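PDB 4IGV: kirola from Actinidia deliciosa, which is a kiwifruit allergen of the ripening-related, Bet v 1-like protein family, of unsettled physiological function but probably able to hold small hydrophobic ligands. Local coordinates for residues A[21-24]-A[30-33]; A[61-66]-A[130-135]; A[9-14]-A[139-144]. One frame throughout, in Å; residues are numbered along the deposited sequence. Where two conformers were deposited one is given.

Interaction 1. Residues A[21-24]-A[30-33]; sequences YEIF and LISE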
# COMPACT_ATOMS: atom_id res chain seq x y z
N TYR A 21 2.18 -1.27 -11.25
CA TYR A 21 1.14 -0.26 -11.19
C TYR A 21 -0.24 -0.80 -11.56
O TYR A 21 -1.23 -0.41 -10.94
CB TYR A 21 1.49 0.96 -12.03
CG TYR A 21 0.58 2.15 -11.75
CD1 TYR A 21 0.53 2.76 -10.51
CD2 TYR A 21 -0.28 2.62 -12.69
CE1 TYR A 21 -0.33 3.84 -10.26
CE2 TYR A 21 -1.12 3.66 -12.51
CZ TYR A 21 -1.18 4.28 -11.29
OH TYR A 21 -2.03 5.36 -11.08
N GLU A 22 -0.32 -1.66 -12.53
CA GLU A 22 -1.58 -2.33 -12.89
C GLU A 22 -2.19 -2.96 -11.65
O GLU A 22 -3.42 -2.88 -11.40
CB GLU A 22 -1.29 -3.43 -13.93
CG GLU A 22 -2.50 -4.39 -14.25
CD GLU A 22 -3.43 -3.66 -15.12
OE1 GLU A 22 -3.12 -2.47 -15.49
OE2 GLU A 22 -4.41 -4.36 -15.54
N ILE A 23 -1.36 -3.66 -10.89
CA ILE A 23 -1.83 -4.33 -9.67
C ILE A 23 -2.37 -3.31 -8.68
O ILE A 23 -3.46 -3.44 -8.14
CB ILE A 23 -0.75 -5.23 -9.04
CG1 ILE A 23 -0.44 -6.35 -10.02
CG2 ILE A 23 -1.19 -5.70 -7.61
CD1 ILE A 23 0.89 -7.09 -9.67
N PHE A 24 -1.59 -2.29 -8.36
CA PHE A 24 -1.99 -1.34 -7.33
C PHE A 24 -3.13 -0.43 -7.71
O PHE A 24 -3.88 0.00 -6.84
CB PHE A 24 -0.77 -0.57 -6.81
CG PHE A 24 -0.04 -1.38 -5.75
CD1 PHE A 24 0.87 -2.31 -6.07
CD2 PHE A 24 -0.47 -1.32 -4.44
CE1 PHE A 24 1.45 -3.08 -5.08
CE2 PHE A 24 0.14 -2.10 -3.45
CZ PHE A 24 1.10 -2.97 -3.81
N LEU A 30 -5.17 -9.01 -6.58
CA LEU A 30 -4.13 -10.02 -6.87
C LEU A 30 -3.11 -10.14 -5.73
O LEU A 30 -2.41 -11.15 -5.66
CB LEU A 30 -3.39 -9.66 -8.16
CG LEU A 30 -4.20 -9.80 -9.41
CD1 LEU A 30 -3.41 -9.31 -10.61
CD2 LEU A 30 -4.68 -11.25 -9.66
N ILE A 31 -2.99 -9.15 -4.84
CA ILE A 31 -1.97 -9.22 -3.79
C ILE A 31 -2.33 -10.25 -2.72
O ILE A 31 -1.44 -10.69 -1.98
CB ILE A 31 -1.59 -7.86 -3.14
CG1 ILE A 31 -2.74 -7.28 -2.29
CG2 ILE A 31 -0.98 -6.90 -4.22
CD1 ILE A 31 -2.39 -6.01 -1.51
N SER A 32 -3.60 -10.63 -2.62
CA SER A 32 -3.93 -11.80 -1.79
C SER A 32 -3.21 -13.03 -2.30
O SER A 32 -2.58 -13.76 -1.51
CB SER A 32 -5.43 -12.04 -1.78
OG SER A 32 -6.02 -10.87 -1.27
N GLU A 33 -3.24 -13.24 -3.62
CA GLU A 33 -2.63 -14.40 -4.23
C GLU A 33 -1.10 -14.37 -4.19
O GLU A 33 -0.45 -15.42 -4.01
CB GLU A 33 -3.16 -14.49 -5.67
CG GLU A 33 -2.35 -15.26 -6.62
CD GLU A 33 -2.86 -15.04 -8.06
OE1 GLU A 33 -3.92 -15.63 -8.37
OE2 GLU A 33 -2.22 -14.28 -8.84

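Interaction 2. Residues A[61-66]-A[130-135]; sequences TIDGKE and PNTLMN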
# COMPACT_ATOMS: atom_id res chain seq x y z
N THR A 61 -2.33 -9.42 7.89
CA THR A 61 -1.70 -9.93 9.08
C THR A 61 -0.34 -9.27 9.23
O THR A 61 0.47 -9.26 8.29
CB THR A 61 -1.56 -11.45 8.97
OG1 THR A 61 -2.86 -12.06 8.89
CG2 THR A 61 -0.82 -12.04 10.18
N ILE A 62 -0.09 -8.74 10.42
CA ILE A 62 1.16 -8.07 10.79
C ILE A 62 1.64 -8.71 12.08
O ILE A 62 0.89 -8.77 13.08
CB ILE A 62 0.92 -6.54 11.11
CG1 ILE A 62 0.60 -5.72 9.87
CG2 ILE A 62 2.16 -5.98 11.90
CD1 ILE A 62 1.80 -4.97 9.28
N ASP A 63 2.87 -9.21 12.07
CA ASP A 63 3.45 -9.92 13.22
C ASP A 63 2.51 -11.01 13.73
O ASP A 63 2.31 -11.16 14.94
CB ASP A 63 3.82 -8.93 14.32
CG ASP A 63 5.05 -8.08 13.97
OD1 ASP A 63 5.73 -8.36 12.97
OD2 ASP A 63 5.37 -7.14 14.73
N GLY A 64 1.92 -11.76 12.80
CA GLY A 64 1.00 -12.86 13.11
C GLY A 64 -0.38 -12.48 13.63
O GLY A 64 -1.15 -13.36 14.02
N LYS A 65 -0.67 -11.18 13.70
CA LYS A 65 -1.99 -10.76 14.16
C LYS A 65 -2.82 -10.16 13.06
O LYS A 65 -2.34 -9.34 12.24
CB LYS A 65 -1.91 -9.81 15.31
CG LYS A 65 -1.25 -8.50 15.10
CD LYS A 65 -0.32 -8.17 16.30
CE LYS A 65 0.22 -6.74 16.17
NZ LYS A 65 0.94 -6.53 14.88
N GLU A 66 -4.07 -10.59 13.04
CA GLU A 66 -4.98 -10.24 11.98
C GLU A 66 -5.53 -8.84 12.24
O GLU A 66 -5.94 -8.51 13.38
CB GLU A 66 -6.11 -11.26 11.84
CG GLU A 66 -5.62 -12.67 11.43
CD GLU A 66 -6.76 -13.65 11.18
OE1 GLU A 66 -7.95 -13.27 11.19
OE2 GLU A 66 -6.43 -14.84 11.00
N PRO A 130 5.68 4.17 12.04
CA PRO A 130 5.14 2.94 11.43
C PRO A 130 6.17 2.12 10.67
O PRO A 130 5.95 1.69 9.50
CB PRO A 130 4.03 3.48 10.53
CG PRO A 130 4.48 4.85 10.17
CD PRO A 130 5.20 5.39 11.37
N ASN A 131 7.28 1.82 11.33
CA ASN A 131 8.31 1.02 10.66
C ASN A 131 7.86 -0.38 10.31
O ASN A 131 8.19 -0.89 9.25
CB ASN A 131 9.60 0.97 11.52
CG ASN A 131 10.29 2.33 11.55
OD1 ASN A 131 10.80 2.79 10.52
ND2 ASN A 131 10.25 2.98 12.67
N THR A 132 7.08 -1.00 11.18
CA THR A 132 6.63 -2.35 10.94
C THR A 132 5.73 -2.38 9.71
O THR A 132 5.80 -3.29 8.90
CB THR A 132 5.89 -2.94 12.18
OG1 THR A 132 6.81 -3.01 13.29
CG2 THR A 132 5.37 -4.32 11.89
N LEU A 133 4.90 -1.35 9.53
CA LEU A 133 4.04 -1.30 8.36
C LEU A 133 4.85 -1.08 7.07
O LEU A 133 4.57 -1.65 6.02
CB LEU A 133 2.98 -0.18 8.53
CG LEU A 133 1.92 -0.15 7.47
CD1 LEU A 133 0.99 -1.41 7.52
CD2 LEU A 133 1.08 1.13 7.51
N MET A 134 5.88 -0.24 7.16
CA MET A 134 6.75 -0.07 6.00
C MET A 134 7.45 -1.36 5.62
O MET A 134 7.50 -1.71 4.44
CB MET A 134 7.76 1.07 6.22
CG MET A 134 8.63 1.31 5.01
SD MET A 134 7.71 1.86 3.52
CE MET A 134 7.46 3.57 3.94
N ASN A 135 7.95 -2.10 6.60
CA ASN A 135 8.58 -3.39 6.33
C ASN A 135 7.60 -4.31 5.65
O ASN A 135 7.95 -5.01 4.70
CB ASN A 135 9.08 -4.03 7.63
CG ASN A 135 10.23 -3.27 8.29
OD1 ASN A 135 10.98 -2.55 7.62
ND2 ASN A 135 10.39 -3.45 9.62

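Interaction 3. Residues A[9-14]-A[139-144]; sequences KQVEIL and EITKDI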
# COMPACT_ATOMS: atom_id res chain seq x y z
N LYS A 9 10.30 5.04 1.41
CA LYS A 9 11.25 3.99 1.02
C LYS A 9 11.07 3.63 -0.44
O LYS A 9 9.96 3.36 -0.87
CB LYS A 9 11.08 2.70 1.84
CG LYS A 9 12.17 1.65 1.61
CD LYS A 9 13.45 1.98 2.38
CE LYS A 9 14.30 0.76 2.83
NZ LYS A 9 14.76 -0.14 1.74
N GLN A 10 12.21 3.66 -1.17
CA GLN A 10 12.26 3.31 -2.58
C GLN A 10 13.00 2.03 -2.73
O GLN A 10 14.11 1.90 -2.23
CB GLN A 10 12.97 4.38 -3.38
CG GLN A 10 13.01 4.11 -4.90
CD GLN A 10 13.57 5.27 -5.70
OE1 GLN A 10 14.41 6.05 -5.22
NE2 GLN A 10 13.07 5.42 -6.93
N VAL A 11 12.40 1.10 -3.45
CA VAL A 11 13.14 -0.06 -3.80
C VAL A 11 13.10 -0.36 -5.28
O VAL A 11 12.07 -0.18 -5.96
CB VAL A 11 12.70 -1.28 -3.03
CG1 VAL A 11 13.11 -1.17 -1.57
CG2 VAL A 11 11.22 -1.45 -3.23
N GLU A 12 14.24 -0.81 -5.81
CA GLU A 12 14.31 -1.25 -7.18
C GLU A 12 13.74 -2.63 -7.29
O GLU A 12 14.02 -3.52 -6.46
CB GLU A 12 15.74 -1.27 -7.73
CG GLU A 12 15.88 -1.98 -9.10
CD GLU A 12 15.72 -1.06 -10.31
OE1 GLU A 12 15.78 0.17 -10.12
OE2 GLU A 12 15.50 -1.56 -11.43
N ILE A 13 12.98 -2.82 -8.36
CA ILE A 13 12.31 -4.09 -8.59
C ILE A 13 12.83 -4.77 -9.80
O ILE A 13 13.39 -4.15 -10.71
CB ILE A 13 10.77 -3.94 -8.62
CG1 ILE A 13 10.31 -2.96 -9.67
CG2 ILE A 13 10.28 -3.46 -7.27
CD1 ILE A 13 8.82 -3.02 -9.88
N LEU A 14 12.68 -6.09 -9.77
CA LEU A 14 13.14 -6.92 -10.85
C LEU A 14 12.04 -7.16 -11.87
O LEU A 14 12.34 -7.56 -13.00
CB LEU A 14 13.72 -8.23 -10.31
CG LEU A 14 15.21 -8.42 -10.63
CD1 LEU A 14 15.84 -9.40 -9.66
CD2 LEU A 14 15.43 -8.89 -12.09
N GLU A 139 7.85 -5.94 1.94
CA GLU A 139 7.77 -7.42 1.81
C GLU A 139 6.79 -7.77 0.73
O GLU A 139 7.06 -8.57 -0.16
CB GLU A 139 7.27 -8.10 3.10
CG GLU A 139 7.48 -9.63 2.96
CD GLU A 139 6.76 -10.52 3.94
OE1 GLU A 139 6.50 -10.10 5.09
OE2 GLU A 139 6.48 -11.69 3.52
N ILE A 140 5.62 -7.15 0.79
CA ILE A 140 4.60 -7.34 -0.24
C ILE A 140 5.20 -7.07 -1.63
O ILE A 140 5.00 -7.84 -2.56
CB ILE A 140 3.34 -6.51 -0.00
CG1 ILE A 140 2.59 -7.09 1.19
CG2 ILE A 140 2.48 -6.50 -1.27
CD1 ILE A 140 1.52 -6.13 1.68
N THR A 141 5.96 -5.98 -1.73
CA THR A 141 6.60 -5.62 -2.98
C THR A 141 7.53 -6.74 -3.46
O THR A 141 7.51 -7.12 -4.63
CB THR A 141 7.41 -4.31 -2.80
OG1 THR A 141 6.51 -3.27 -2.37
CG2 THR A 141 8.11 -3.89 -4.08
N LYS A 142 8.31 -7.30 -2.56
CA LYS A 142 9.23 -8.38 -2.92
C LYS A 142 8.49 -9.66 -3.29
O LYS A 142 8.92 -10.38 -4.22
CB LYS A 142 10.23 -8.61 -1.78
CG LYS A 142 11.22 -7.46 -1.62
CD LYS A 142 12.08 -7.62 -0.41
CE LYS A 142 12.94 -6.41 -0.19
NZ LYS A 142 13.76 -6.61 1.04
N ASP A 143 7.36 -9.90 -2.62
CA ASP A 143 6.52 -11.06 -2.98
C ASP A 143 5.96 -10.89 -4.38
O ASP A 143 5.95 -11.86 -5.13
CB ASP A 143 5.43 -11.25 -1.97
CG ASP A 143 5.91 -11.87 -0.68
OD1 ASP A 143 7.04 -12.42 -0.62
OD2 ASP A 143 5.17 -11.84 0.33
N ILE A 144 5.53 -9.66 -4.72
CA ILE A 144 4.98 -9.45 -6.07
C ILE A 144 6.07 -9.63 -7.10
O ILE A 144 5.89 -10.30 -8.12
CB ILE A 144 4.33 -8.07 -6.17
CG1 ILE A 144 3.08 -7.99 -5.30
CG2 ILE A 144 4.07 -7.72 -7.64
CD1 ILE A 144 2.58 -6.53 -5.07
O HOH W 1 14.51 -3.55 1.74

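Interaction 1. Residues A[21-24]-A[30-33]
I23 and I31 meet through their CG2 methyl groups, 3.6 Å apart, and this pair joins the two short helices 17-25 and 30-34. I23 points its CB at the other helix and divides its branches between two neighbours there: CG2 goes to I31, while CG1 lies 4.2 Å from CD1 of L30. The split follows from the first torsion of I23 (chi1 -64°), which sets CG2 opposite the backbone N and CG1 opposite the carbonyl carbon. The backbones come closest at I23 and L30, with 6.7 Å between their CA atoms; no hydrogen bond spans the two segments, and the contact between them is apolar. Such a pair of consecutive short helices, inserted between the first and second strands of the antiparallel sheet, belongs to the Bet v 1 fold, where it forms a V-shaped support for the end of the long C-terminal helix. That helix is represented here by I144, which packs on I23, F24 and I31. The CG2 methyl of I31 also approaches the F24 ring obliquely, at 4.5 Å from CZ; F24 starts out directed away from helix 30-34, and only the far end of its ring comes near. The ring also meets F20, nearly parallel (about 20°), and W116 of strand 112-122, nearly perpendicular. I31 reaches I39 and V42 of strand 39-46, while L30 lies nearer the surface.

Interaction 2. Residues A[61-66]-A[130-135]
This is a small, partly buried apolar contact between a beta hairpin and the first turn of the long C-terminal helix, at one end of the Bet v 1 fold, in which the curved antiparallel sheet wraps around helix 131-145. The hairpin joins strands 55-62 and 65-77 through a type I' turn from I62 to K65. Two consecutive helix residues receive I62, whose CB is directed at the helix and whose branches separate: CG2 touches CG2 of T132 at 3.6 Å, and CD1 reaches CD1 of L133 at 4.1 Å. The I62 and L133 side chains cross at about a right angle. T132 presents its methyl because CG2 lies opposite the backbone N (chi1 -63°), and the same methyl stands 4.0 Å from OD2 of D63, which arrives from the opposite direction. T132 and D63 are exposed, whereas I62 and L133 are buried; L133 also packs on F99 of strand 96-107. P130, at the N-cap position, packs on F118 and Y120 of the sheet. No hydrogen bond passes between the hairpin and the helix. Within the hairpin, I62 O takes two donors from one residue, the backbone N and the side chain of K65. NZ of K65 lies 2.9 Å from I62 O, above the carbonyl plane and 63° out of it, with a C=O...NZ angle of 117°.

Interaction 3. Residues A[9-14]-A[139-144]
The CG2 methyl of T141 packs against both V11 and I13 of segment 9-14, and so brings helix 131-145 against an edge strand of the sheet. In the Bet v 1 fold this helix is cradled by the sheet, and here strand 4-12 meets one flank of it. T141 CG2 lies 3.9 Å from CG2 of I13 and 4.0 Å from CG2 of V11, crossing I13 at about a right angle and V11 obliquely. Both residues direct CB at the helix, whereas E12 between them points away. Their rotamers differ. V11 (chi1 -70°) holds CG2, the branch that touches T141, between its backbone N and carbonyl carbon, with CG1 opposite the carbonyl carbon. I13 (chi1 58°) puts its longer branch, CG1, into that inner position instead, and CG2 is then left opposite the carbonyl carbon, where it meets the threonine. For T141 itself, a chi1 of -59° sends the methyl toward the strand and turns the hydroxyl elsewhere: OG1 is hydrogen-bonded to C137 O one turn back in the helix and to W116 NE1 of strand 112-122. The polar group of this buried residue is thereby satisfied, while its methyl serves the apolar contact. Beside this contact, K142, its chain extended beyond CB, carries its NZ to within 6.6 Å of NZ of K9. The two like-charged ammonium groups do not touch; a water between them accepts from K142 NZ at 3.2 Å and, weakly, from K9 NZ at 3.4 Å.

Overall arrangement
From the N terminus, strand 4-12 enters interaction 3, which is completed only when the chain returns as helix 131-145, so it encloses the other two contacts. Interaction 1 closes early, a short loop between helices 17-25 and 30-34. Interaction 2 follows it in series, opening at the hairpin 61-66 and closing at the start of the C-terminal helix after 63 intervening residues. No loops cross. The edge strand, the hairpin and the helix pair are thus all brought onto helix 131-145, the last by way of I144. Interactions 2 and 3 touch where M134 SD lies 3.9 Å from K9 CB. Interactions 1 and 2 stay apart, with nearest atoms about 10 Å from each other.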